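Local coordinates for YfdX protein (Salmonella enterica I, PDB 6A02) that is of unknown biochemical function but appears to take part in bacterial antibiotic stress and virulence, at residues Q20-A24 with A50-D56; I28-R32 with L162-Q166; A43-A48 with L147-N151; I128-I134 with G168-Q174. All blocks are in the same frame, centred on the assembly; numbering follows the deposited sequence.

Contact 1 of 4, residues Q20-A24 with A50-D56; sequences QAWQA and AEKLLND
Q20 and D56 make the polar part of this contact. Q20 NE2 donates to D56 OD2 at 2.8 Å, with an N-H...O angle of 154°. The oxygen lies in the plane of the amide and accepts the N-H on its anti lone pair, the one turned away from OD1. The amide and carboxylate planes stand 66° apart. Q20 has CG beside its backbone N (chi1 -72°) and is extended beyond it. This carries the amide past the last turn of helix 40-54 to D56 in the loop. Both groups have a second partner, because Q20 OE1 bonds to T59 and D56 OD1 to S58.

The apolar part lies between helices 19-36 and 40-54, which run nearly antiparallel. Their short axes come within 8.5 Å. The methyl of A24 is central. Its CB is 3.6 Å from L54 CG and 4.1 Å from both A50 CB and L53 CB. L54 CD2 also reaches A21 CB at 3.9 Å. L53 spreads its two branches over the first helix. CD1 sits 3.8 Å from A24 N, while CD2 packs against CB and CG of Q20. The aliphatic start of Q23 touches L53 CD1, and its amide turns away to D27.

The backbone A24 O meets the methyl of A50 at 3.6 Å.

Small side chains thus allow the two backbones to come close, and the seam between the helices is apolar. At its polar end both flat groups have two partners. These should limit their rotation and probably ease the charge of D56, with a donor on each oxygen.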
loop_
_atom_site.group_PDB
_atom_site.type_symbol
_atom_site.label_atom_id
_atom_site.label_comp_id
_atom_site.label_asym_id
_atom_site.label_seq_id
_atom_site.Cartn_x
_atom_site.Cartn_y
_atom_site.Cartn_z
ATOM N N GLN A 20 4.953 -7.056 20.937
ATOM C CA GLN A 20 5.153 -5.767 21.588
ATOM C C GLN A 20 5.539 -4.700 20.575
ATOM O O GLN A 20 5.033 -3.572 20.628
ATOM C CB GLN A 20 6.233 -5.861 22.660
ATOM C CG GLN A 20 5.831 -6.620 23.914
ATOM C CD GLN A 20 7.005 -6.781 24.851
ATOM O OE1 GLN A 20 8.039 -7.334 24.472
ATOM N NE2 GLN A 20 6.864 -6.279 26.077
ATOM N N ALA A 21 6.448 -5.030 19.657
ATOM C CA ALA A 21 6.862 -4.046 18.662
ATOM C C ALA A 21 5.748 -3.756 17.671
ATOM O O ALA A 21 5.635 -2.626 17.181
ATOM C CB ALA A 21 8.116 -4.517 17.933
ATOM N N TRP A 22 4.928 -4.756 17.345
ATOM C CA TRP A 22 3.760 -4.474 16.522
ATOM C C TRP A 22 2.855 -3.452 17.198
ATOM O O TRP A 22 2.426 -2.476 16.570
ATOM C CB TRP A 22 3.001 -5.765 16.194
ATOM C CG TRP A 22 1.992 -5.528 15.127
ATOM C CD1 TRP A 22 2.191 -5.592 13.779
ATOM C CD2 TRP A 22 0.637 -5.142 15.317
ATOM N NE1 TRP A 22 1.031 -5.280 13.112
ATOM C CE2 TRP A 22 0.059 -5.007 14.040
ATOM C CE3 TRP A 22 -0.152 -4.915 16.445
ATOM C CZ2 TRP A 22 -1.266 -4.640 13.859
ATOM C CZ3 TRP A 22 -1.469 -4.555 16.265
ATOM C CH2 TRP A 22 -2.012 -4.426 14.981
ATOM N N GLN A 23 2.564 -3.654 18.487
ATOM C CA GLN A 23 1.706 -2.714 19.197
ATOM C C GLN A 23 2.367 -1.350 19.321
ATOM O O GLN A 23 1.679 -0.324 19.278
ATOM C CB GLN A 23 1.351 -3.280 20.573
ATOM C CG GLN A 23 0.365 -2.416 21.358
ATOM C CD GLN A 23 -0.971 -2.316 20.660
ATOM O OE1 GLN A 23 -1.504 -3.317 20.184
ATOM N NE2 GLN A 23 -1.504 -1.097 20.555
ATOM N N ALA A 24 3.692 -1.322 19.454
ATOM C CA ALA A 24 4.403 -0.050 19.505
ATOM C C ALA A 24 4.201 0.736 18.217
ATOM O O ALA A 24 3.973 1.952 18.253
ATOM C CB ALA A 24 5.892 -0.291 19.762
ATOM N N ALA A 50 4.595 3.282 23.511
ATOM C CA ALA A 50 5.457 2.697 22.491
ATOM C C ALA A 50 6.894 2.594 22.982
ATOM O O ALA A 50 7.574 1.588 22.734
ATOM C CB ALA A 50 5.377 3.529 21.210
ATOM N N GLU A 51 7.379 3.631 23.671
ATOM C CA GLU A 51 8.733 3.597 24.208
ATOM C C GLU A 51 8.903 2.453 25.197
ATOM O O GLU A 51 9.907 1.733 25.154
ATOM C CB GLU A 51 9.067 4.939 24.861
ATOM C CG GLU A 51 10.528 5.073 25.280
ATOM C CD GLU A 51 10.822 6.382 25.987
ATOM O OE1 GLU A 51 9.998 6.806 26.829
ATOM O OE2 GLU A 51 11.879 6.987 25.695
ATOM N N LYS A 52 7.929 2.258 26.085
ATOM C CA LYS A 52 8.041 1.175 27.059
ATOM C C LYS A 52 8.018 -0.185 26.374
ATOM O O LYS A 52 8.766 -1.094 26.755
ATOM C CB LYS A 52 6.942 1.286 28.119
ATOM C CG LYS A 52 7.192 2.399 29.120
ATOM C CD LYS A 52 6.188 2.395 30.258
ATOM C CE LYS A 52 6.692 3.252 31.403
ATOM N NZ LYS A 52 7.078 4.612 30.929
ATOM N N LEU A 53 7.179 -0.341 25.349
ATOM C CA LEU A 53 7.114 -1.616 24.642
ATOM C C LEU A 53 8.429 -1.938 23.939
ATOM O O LEU A 53 8.904 -3.079 23.992
ATOM C CB LEU A 53 5.949 -1.612 23.653
ATOM C CG LEU A 53 4.526 -1.655 24.224
ATOM C CD1 LEU A 53 3.514 -1.166 23.202
ATOM C CD2 LEU A 53 4.163 -3.059 24.676
ATOM N N LEU A 54 9.025 -0.952 23.257
ATOM C CA LEU A 54 10.232 -1.205 22.478
ATOM C C LEU A 54 11.478 -1.357 23.338
ATOM O O LEU A 54 12.501 -1.838 22.837
ATOM C CB LEU A 54 10.458 -0.066 21.479
ATOM C CG LEU A 54 9.448 0.019 20.342
ATOM C CD1 LEU A 54 9.652 1.316 19.564
ATOM C CD2 LEU A 54 9.596 -1.198 19.433
ATOM N N ASN A 55 11.426 -0.939 24.603
ATOM C CA ASN A 55 12.606 -0.910 25.456
ATOM C C ASN A 55 12.447 -1.810 26.671
ATOM O O ASN A 55 13.205 -1.683 27.639
ATOM C CB ASN A 55 12.931 0.521 25.882
ATOM C CG ASN A 55 13.432 1.362 24.728
ATOM O OD1 ASN A 55 14.593 1.251 24.326
ATOM N ND2 ASN A 55 12.560 2.203 24.182
ATOM N N ASP A 56 11.475 -2.715 26.631
ATOM C CA ASP A 56 11.220 -3.648 27.719
ATOM C C ASP A 56 12.464 -4.480 28.014
ATOM O O ASP A 56 12.879 -5.299 27.188
ATOM C CB ASP A 56 10.050 -4.550 27.329
ATOM C CG ASP A 56 9.561 -5.416 28.475
ATOM O OD1 ASP A 56 10.276 -5.536 29.491
ATOM O OD2 ASP A 56 8.453 -5.981 28.354
#

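Contact 2 of 4, residues I28-R32 with L162-Q166; sequences IGMSR and LKSAQ
R32 lays its guanidinium against the K163 side chain. K163 CD stands 3.9 Å above one face, over the centre of the group. K163 CB lies over the same group nearer the chain, 3.6 Å from R32 NE. The arginine is extended from CG to NE, and the lysine bends at chi2 (58°), which brings its CD over the guanidinium. The two charged ends are close, with R32 NH1 4.5 Å from K163 NZ. That spacing is probably unfavourable, but R32 NH1 also donates to the carbonyl of I85 of the second subunit.

The amide of Q166 is the other flat group. Its OE1 approaches the backbone of G29, 3.3 Å from CA. Glycine has no side chain to hold the amide off. The NE2 side faces the aliphatic part of R32.

The rest is apolar. L162 pushes between I28, S31 and R32. Its CD1 is 3.5 Å from S31 OG and 3.6 Å from R32 N, and its CD2 meets I28 CG2 at 3.9 Å. I28 holds CG2 anti to the backbone N, and this branch also touches L162 O and Q166 CG. I28 CD1 reaches the methyl of A165 more loosely, at 4.3 Å.

The segments belong to helices 19-36 and 155-167, whose short axes cross at 149°, roughly antiparallel. Helix 136-151 packs on the pair, with M150 touching both S31 and L162. Helix 40-54 covers I28 and S31 and takes the S31 hydroxyl on A43 O. Beyond R32, V87 of the second subunit packs against the arginine.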
loop_
_atom_site.group_PDB
_atom_site.type_symbol
_atom_site.label_atom_id
_atom_site.label_comp_id
_atom_site.label_asym_id
_atom_site.label_seq_id
_atom_site.Cartn_x
_atom_site.Cartn_y
_atom_site.Cartn_z
ATOM N N ILE A 28 2.514 4.364 17.764
ATOM C CA ILE A 28 3.204 5.463 17.087
ATOM C C ILE A 28 2.272 6.162 16.099
ATOM O O ILE A 28 2.221 7.398 16.033
ATOM C CB ILE A 28 4.484 4.928 16.410
ATOM C CG1 ILE A 28 5.572 4.678 17.451
ATOM C CG2 ILE A 28 4.995 5.873 15.334
ATOM C CD1 ILE A 28 6.729 3.883 16.895
ATOM N N GLY A 29 1.525 5.387 15.310
ATOM C CA GLY A 29 0.578 5.988 14.384
ATOM C C GLY A 29 -0.532 6.751 15.082
ATOM O O GLY A 29 -0.899 7.854 14.662
ATOM N N MET A 30 -1.084 6.176 16.151
ATOM C CA MET A 30 -2.141 6.862 16.891
ATOM C C MET A 30 -1.603 8.129 17.538
ATOM O O MET A 30 -2.276 9.169 17.554
ATOM C CB MET A 30 -2.741 5.928 17.945
ATOM C CG MET A 30 -3.495 4.727 17.367
ATOM S SD MET A 30 -4.395 3.780 18.615
ATOM C CE MET A 30 -5.114 5.184 19.471
ATOM N N SER A 31 -0.375 8.065 18.054
ATOM C CA SER A 31 0.243 9.242 18.651
ATOM C C SER A 31 0.331 10.372 17.640
ATOM O O SER A 31 -0.034 11.518 17.934
ATOM C CB SER A 31 1.631 8.876 19.177
ATOM O OG SER A 31 2.310 10.009 19.702
ATOM N N ARG A 32 0.810 10.073 16.429
ATOM C CA ARG A 32 0.935 11.125 15.425
ATOM C C ARG A 32 -0.419 11.741 15.111
ATOM O O ARG A 32 -0.545 12.966 15.004
ATOM C CB ARG A 32 1.584 10.582 14.153
ATOM C CG ARG A 32 1.705 11.627 13.064
ATOM C CD ARG A 32 2.642 11.151 11.963
ATOM N NE ARG A 32 2.740 12.102 10.865
ATOM C CZ ARG A 32 1.943 12.081 9.802
ATOM N NH1 ARG A 32 0.989 11.166 9.709
ATOM N NH2 ARG A 32 2.094 12.976 8.842
ATOM N N LEU A 162 7.696 10.529 14.150
ATOM C CA LEU A 162 6.770 9.399 14.208
ATOM C C LEU A 162 6.463 8.869 12.810
ATOM O O LEU A 162 6.404 7.649 12.597
ATOM C CB LEU A 162 5.492 9.809 14.939
ATOM C CG LEU A 162 5.689 10.220 16.401
ATOM C CD1 LEU A 162 4.366 10.709 16.941
ATOM C CD2 LEU A 162 6.211 9.061 17.232
ATOM N N LYS A 163 6.289 9.770 11.836
ATOM C CA LYS A 163 6.049 9.335 10.462
ATOM C C LYS A 163 7.266 8.612 9.904
ATOM O O LYS A 163 7.129 7.578 9.235
ATOM C CB LYS A 163 5.687 10.543 9.590
ATOM C CG LYS A 163 5.314 10.174 8.140
ATOM C CD LYS A 163 4.128 9.204 8.126
ATOM C CE LYS A 163 3.623 8.902 6.712
ATOM N NZ LYS A 163 2.375 8.074 6.753
ATOM N N SER A 164 8.464 9.136 10.182
ATOM C CA SER A 164 9.690 8.473 9.755
ATOM C C SER A 164 9.781 7.060 10.313
ATOM O O SER A 164 10.168 6.128 9.595
ATOM C CB SER A 164 10.899 9.284 10.187
ATOM O OG SER A 164 12.080 8.642 9.745
ATOM N N ALA A 165 9.409 6.871 11.586
ATOM C CA ALA A 165 9.395 5.517 12.134
ATOM C C ALA A 165 8.463 4.608 11.341
ATOM O O ALA A 165 8.814 3.460 11.030
ATOM C CB ALA A 165 9.005 5.544 13.614
ATOM N N GLN A 166 7.272 5.097 10.998
ATOM C CA GLN A 166 6.338 4.293 10.217
ATOM C C GLN A 166 6.881 4.004 8.826
ATOM O O GLN A 166 6.691 2.904 8.289
ATOM C CB GLN A 166 5.006 5.023 10.096
ATOM C CG GLN A 166 4.251 5.116 11.397
ATOM C CD GLN A 166 2.906 5.774 11.222
ATOM O OE1 GLN A 166 1.866 5.157 11.452
ATOM N NE2 GLN A 166 2.917 7.036 10.791
#

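Contact 3 of 4, residues A43-A48 with L147-N151; sequences AEQLAA and LSLMN
M150 is the main bump of this contact. Its unbranched chain is extended beyond CG and runs into the hollow between A43, E44 and A47. SD lies 3.5 Å from E44 CG and 4.4 Å from A43 CB. The methyl M150 CE goes deeper and meets A47 CB at 4.1 Å. E44 runs the other way, past the flank of the methionine. Its CG is anti to the carbonyl carbon (chi1 -66°), and the chain then stretches alongside M150. The carboxylate therefore ends beside the opposite backbone, with E44 OE2 3.5 Å from M150 CB. The same oxygen faces M150 O, but two acceptors make no bond.

L147 is the second bump, one helical turn earlier. Its fork straddles the small residues of the other helix. CD2 rests 3.7 Å from A47 CB and 3.6 Å from E44 O. CD1 comes over A48, 3.9 Å from its CA. The methyl of A47 fills the notch between L147 and M150.

Helices 40-54 and 136-151 lie antiparallel here, at 155°, with short axes 10.3 Å apart. Long side chains from one helix meet alanines on the other. S31 of helix 19-36 backs A47 and M150, and A158 and L162 of helix 155-167 touch M150 as well. This is the antiparallel packing of an alpha-helical bundle, built here from four helices of one chain.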
loop_
_atom_site.group_PDB
_atom_site.type_symbol
_atom_site.label_atom_id
_atom_site.label_comp_id
_atom_site.label_asym_id
_atom_site.label_seq_id
_atom_site.Cartn_x
_atom_site.Cartn_y
_atom_site.Cartn_z
ATOM N N ALA A 43 -1.187 12.159 22.744
ATOM C CA ALA A 43 -0.080 11.742 21.890
ATOM C C ALA A 43 1.139 11.359 22.717
ATOM O O ALA A 43 1.821 10.372 22.418
ATOM C CB ALA A 43 0.278 12.853 20.913
ATOM N N GLU A 44 1.428 12.123 23.772
ATOM C CA GLU A 44 2.556 11.777 24.629
ATOM C C GLU A 44 2.330 10.454 25.341
ATOM O O GLU A 44 3.263 9.651 25.466
ATOM C CB GLU A 44 2.818 12.900 25.634
ATOM C CG GLU A 44 3.285 14.180 24.973
ATOM C CD GLU A 44 3.535 15.302 25.948
ATOM O OE1 GLU A 44 3.352 15.069 27.160
ATOM O OE2 GLU A 44 3.901 16.413 25.488
ATOM N N GLN A 45 1.098 10.205 25.806
ATOM C CA GLN A 45 0.795 8.940 26.468
ATOM C C GLN A 45 1.017 7.765 25.527
ATOM O O GLN A 45 1.585 6.740 25.920
ATOM C CB GLN A 45 -0.652 8.935 26.967
ATOM C CG GLN A 45 -0.933 9.865 28.148
ATOM C CD GLN A 45 -2.389 9.815 28.599
ATOM O OE1 GLN A 45 -3.302 9.647 27.788
ATOM N NE2 GLN A 45 -2.607 9.940 29.904
ATOM N N LEU A 46 0.589 7.908 24.270
ATOM C CA LEU A 46 0.721 6.819 23.308
ATOM C C LEU A 46 2.180 6.591 22.930
ATOM O O LEU A 46 2.630 5.443 22.825
ATOM C CB LEU A 46 -0.120 7.138 22.070
ATOM C CG LEU A 46 -1.628 7.052 22.298
ATOM C CD1 LEU A 46 -2.375 7.849 21.250
ATOM C CD2 LEU A 46 -2.089 5.606 22.290
ATOM N N ALA A 47 2.941 7.670 22.744
ATOM C CA ALA A 47 4.361 7.528 22.443
ATOM C C ALA A 47 5.116 6.947 23.631
ATOM O O ALA A 47 6.048 6.154 23.451
ATOM C CB ALA A 47 4.955 8.871 22.012
ATOM N N ALA A 48 4.716 7.314 24.852
ATOM C CA ALA A 48 5.338 6.732 26.037
ATOM C C ALA A 48 5.069 5.239 26.120
ATOM O O ALA A 48 5.956 4.463 26.498
ATOM C CB ALA A 48 4.850 7.442 27.299
ATOM N N LEU A 147 9.277 12.028 21.815
ATOM C CA LEU A 147 8.798 12.402 23.144
ATOM C C LEU A 147 9.529 13.635 23.658
ATOM O O LEU A 147 8.906 14.553 24.213
ATOM C CB LEU A 147 8.965 11.235 24.114
ATOM C CG LEU A 147 7.864 10.187 24.101
ATOM C CD1 LEU A 147 8.321 8.965 24.876
ATOM C CD2 LEU A 147 6.578 10.767 24.680
ATOM N N SER A 148 10.850 13.687 23.460
ATOM C CA SER A 148 11.611 14.862 23.876
ATOM C C SER A 148 11.123 16.116 23.162
ATOM O O SER A 148 10.986 17.181 23.776
ATOM C CB SER A 148 13.094 14.632 23.598
ATOM O OG SER A 148 13.604 13.567 24.385
ATOM N N LEU A 149 10.861 16.012 21.858
ATOM C CA LEU A 149 10.322 17.150 21.123
ATOM C C LEU A 149 8.948 17.543 21.648
ATOM O O LEU A 149 8.631 18.736 21.746
ATOM C CB LEU A 149 10.257 16.821 19.627
ATOM C CG LEU A 149 11.622 16.694 18.950
ATOM C CD1 LEU A 149 11.497 16.007 17.592
ATOM C CD2 LEU A 149 12.273 18.067 18.788
ATOM N N MET A 150 8.113 16.555 21.992
ATOM C CA MET A 150 6.817 16.868 22.586
ATOM C C MET A 150 6.986 17.599 23.916
ATOM O O MET A 150 6.278 18.579 24.182
ATOM C CB MET A 150 5.983 15.601 22.755
ATOM C CG MET A 150 5.543 14.972 21.424
ATOM S SD MET A 150 4.525 13.509 21.724
ATOM C CE MET A 150 4.814 12.578 20.204
ATOM N N ASN A 151 7.933 17.159 24.746
ATOM C CA ASN A 151 8.194 17.864 26.003
ATOM C C ASN A 151 8.562 19.316 25.741
ATOM O O ASN A 151 8.205 20.216 26.517
ATOM C CB ASN A 151 9.331 17.185 26.772
ATOM C CG ASN A 151 8.965 15.807 27.286
ATOM O OD1 ASN A 151 7.793 15.473 27.437
ATOM N ND2 ASN A 151 9.979 15.000 27.558
#

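Contact 4 of 4, residues I128-I134 with G168-Q174; sequences IENQELI and GIVVDSQ
N130 and S173 face each other across an antiparallel beta pair, the central strand 125-135 against strand 170-175 of a sheet with three strands in this chain. Backbone bonds join E129 with Q174, Q131 with D172 and L133 with V170. N130 and S173 form a non-hydrogen-bonded pair, and their side chains meet instead. S173 OG donates to N130 OD1 at 2.6 Å, in the carbonyl plane and on a lone pair. N130 ND2 is held by S84 and T86 of the next strand, so the amide is fixed at both ends. V171 is on the same face and lays CG1 on N130 CB at 3.7 Å.

E132 also rises from this face. Its CG is anti to the backbone N (chi1 -175°) and the chain is straight beyond it. The acid thus slants over I169, and E132 OE2 is 3.2 Å from I169 CG2. I169 turns its CG1 to I134 CG2, 3.6 Å away. M25 of helix 19-36 touches both isoleucines.

The other face carries L133, V170 and D172. L133 lies across V170, with CB 3.9 Å from V170 CG2. It also reaches diagonally toward D172. K69 of the third subunit donates to S173 O, which ties this outer strand of the chain's sheet to a neighbouring subunit.

E129 keeps OE2 on S83. Its OE1 is met from above the carboxylate plane by Q131 NE2 at 3.1 Å, and it accepts from a water that is weakly bonded to Q174 NE2.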
loop_
_atom_site.group_PDB
_atom_site.type_symbol
_atom_site.label_atom_id
_atom_site.label_comp_id
_atom_site.label_asym_id
_atom_site.label_seq_id
_atom_site.Cartn_x
_atom_site.Cartn_y
_atom_site.Cartn_z
ATOM N N ILE A 128 3.661 -17.162 -0.653
ATOM C CA ILE A 128 4.700 -16.206 -0.288
ATOM C C ILE A 128 4.396 -15.723 1.120
ATOM O O ILE A 128 3.241 -15.433 1.445
ATOM C CB ILE A 128 4.706 -15.020 -1.274
ATOM C CG1 ILE A 128 5.249 -15.454 -2.635
ATOM C CG2 ILE A 128 5.503 -13.842 -0.715
ATOM C CD1 ILE A 128 6.737 -15.654 -2.651
ATOM N N GLU A 129 5.422 -15.652 1.966
ATOM C CA GLU A 129 5.262 -15.119 3.309
ATOM C C GLU A 129 5.805 -13.696 3.345
ATOM O O GLU A 129 6.954 -13.454 2.952
ATOM C CB GLU A 129 5.990 -15.993 4.331
ATOM C CG GLU A 129 5.793 -15.509 5.733
ATOM C CD GLU A 129 6.580 -16.288 6.759
ATOM O OE1 GLU A 129 7.710 -16.726 6.454
ATOM O OE2 GLU A 129 6.067 -16.437 7.883
ATOM N N ASN A 130 4.980 -12.757 3.816
ATOM C CA ASN A 130 5.358 -11.344 3.890
ATOM C C ASN A 130 5.675 -11.022 5.340
ATOM O O ASN A 130 4.782 -11.010 6.190
ATOM C CB ASN A 130 4.223 -10.451 3.404
ATOM C CG ASN A 130 3.676 -10.881 2.086
ATOM O OD1 ASN A 130 4.351 -10.810 1.066
ATOM N ND2 ASN A 130 2.419 -11.319 2.091
ATOM N N GLN A 131 6.939 -10.748 5.621
ATOM C CA GLN A 131 7.383 -10.450 6.969
ATOM C C GLN A 131 7.575 -8.947 7.105
ATOM O O GLN A 131 8.430 -8.361 6.428
ATOM C CB GLN A 131 8.682 -11.187 7.284
ATOM C CG GLN A 131 8.527 -12.714 7.312
ATOM C CD GLN A 131 9.789 -13.420 7.748
ATOM O OE1 GLN A 131 10.788 -12.785 8.088
ATOM N NE2 GLN A 131 9.748 -14.748 7.746
ATOM N N GLU A 132 6.773 -8.330 7.961
ATOM C CA GLU A 132 6.903 -6.913 8.256
ATOM C C GLU A 132 8.014 -6.743 9.280
ATOM O O GLU A 132 8.015 -7.419 10.312
ATOM C CB GLU A 132 5.581 -6.397 8.815
ATOM C CG GLU A 132 5.561 -4.911 9.036
ATOM C CD GLU A 132 4.257 -4.404 9.642
ATOM O OE1 GLU A 132 3.360 -5.222 9.922
ATOM O OE2 GLU A 132 4.135 -3.172 9.839
ATOM N N LEU A 133 8.956 -5.838 8.995
ATOM C CA LEU A 133 10.144 -5.637 9.815
ATOM C C LEU A 133 10.304 -4.166 10.156
ATOM O O LEU A 133 9.949 -3.288 9.362
ATOM C CB LEU A 133 11.422 -6.079 9.074
ATOM C CG LEU A 133 11.383 -7.386 8.267
ATOM C CD1 LEU A 133 12.665 -7.579 7.472
ATOM C CD2 LEU A 133 11.158 -8.576 9.180
ATOM N N ILE A 134 10.889 -3.900 11.324
ATOM C CA ILE A 134 11.343 -2.546 11.654
ATOM C C ILE A 134 12.787 -2.579 12.129
ATOM O O ILE A 134 13.236 -3.577 12.715
ATOM C CB ILE A 134 10.471 -1.859 12.718
ATOM C CG1 ILE A 134 10.466 -2.664 14.018
ATOM C CG2 ILE A 134 9.057 -1.585 12.174
ATOM C CD1 ILE A 134 9.916 -1.890 15.189
ATOM N N GLY A 168 9.802 3.534 8.040
ATOM C CA GLY A 168 10.863 2.556 8.163
ATOM C C GLY A 168 10.399 1.119 8.189
ATOM O O GLY A 168 11.237 0.211 8.150
ATOM N N ILE A 169 9.089 0.886 8.258
ATOM C CA ILE A 169 8.566 -0.470 8.130
ATOM C C ILE A 169 8.849 -0.975 6.723
ATOM O O ILE A 169 8.519 -0.309 5.732
ATOM C CB ILE A 169 7.054 -0.488 8.391
ATOM C CG1 ILE A 169 6.733 -0.055 9.824
ATOM C CG2 ILE A 169 6.497 -1.861 8.089
ATOM C CD1 ILE A 169 5.268 0.214 10.045
ATOM N N VAL A 170 9.439 -2.163 6.623
ATOM C CA VAL A 170 9.654 -2.798 5.329
ATOM C C VAL A 170 8.978 -4.159 5.346
ATOM O O VAL A 170 8.684 -4.718 6.402
ATOM C CB VAL A 170 11.145 -2.939 4.957
ATOM C CG1 VAL A 170 11.835 -1.576 4.981
ATOM C CG2 VAL A 170 11.845 -3.917 5.879
ATOM N N VAL A 171 8.712 -4.687 4.161
ATOM C CA VAL A 171 8.073 -5.992 4.026
ATOM C C VAL A 171 8.989 -6.866 3.189
ATOM O O VAL A 171 9.191 -6.604 1.994
ATOM C CB VAL A 171 6.678 -5.892 3.399
ATOM C CG1 VAL A 171 6.073 -7.290 3.224
ATOM C CG2 VAL A 171 5.763 -5.019 4.258
ATOM N N ASP A 172 9.552 -7.894 3.813
ATOM C CA ASP A 172 10.336 -8.909 3.121
ATOM C C ASP A 172 9.371 -10.009 2.697
ATOM O O ASP A 172 8.848 -10.751 3.542
ATOM C CB ASP A 172 11.389 -9.483 4.066
ATOM C CG ASP A 172 12.392 -10.386 3.363
ATOM O OD1 ASP A 172 12.020 -11.073 2.390
ATOM O OD2 ASP A 172 13.565 -10.407 3.787
ATOM N N SER A 173 9.134 -10.124 1.399
ATOM C CA SER A 173 8.274 -11.165 0.853
ATOM C C SER A 173 9.165 -12.269 0.311
ATOM O O SER A 173 9.976 -12.027 -0.592
ATOM C CB SER A 173 7.386 -10.593 -0.253
ATOM O OG SER A 173 6.543 -9.571 0.255
ATOM N N GLN A 174 9.034 -13.465 0.870
ATOM C CA GLN A 174 9.898 -14.571 0.487
ATOM C C GLN A 174 9.068 -15.806 0.191
ATOM O O GLN A 174 8.045 -16.057 0.833
ATOM C CB GLN A 174 10.912 -14.903 1.581
ATOM C CG GLN A 174 12.129 -13.992 1.579
ATOM C CD GLN A 174 13.034 -14.201 2.786
ATOM O OE1 GLN A 174 14.243 -14.388 2.644
ATOM N NE2 GLN A 174 12.454 -14.148 3.980
HETATM O O HOH W 1 9.578 -15.843 4.601
#

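How the contacts relate
Contacts 1, 2 and 3 join the four helices 19-36, 40-54, 136-151 and 155-167. Contact 4 lies in the sheet. Contacts 1 and 2 share helix 19-36, and their centres are 13 Å apart. Contacts 1 and 3 share helix 40-54. Contact 3 is nested inside the loop closed by contact 2, and the two touch through S31. Contact 1 closes before contact 4 opens, yet W22 and A21 reach its strand 125-135. The second segments of contacts 2 and 4 adjoin in sequence, where helix 155-167 leads into strand 170-175. Contacts 3 and 4 are about 27 Å apart between centres and do not touch. Early and late parts of the chain thus build one helical body, joined to the sheet.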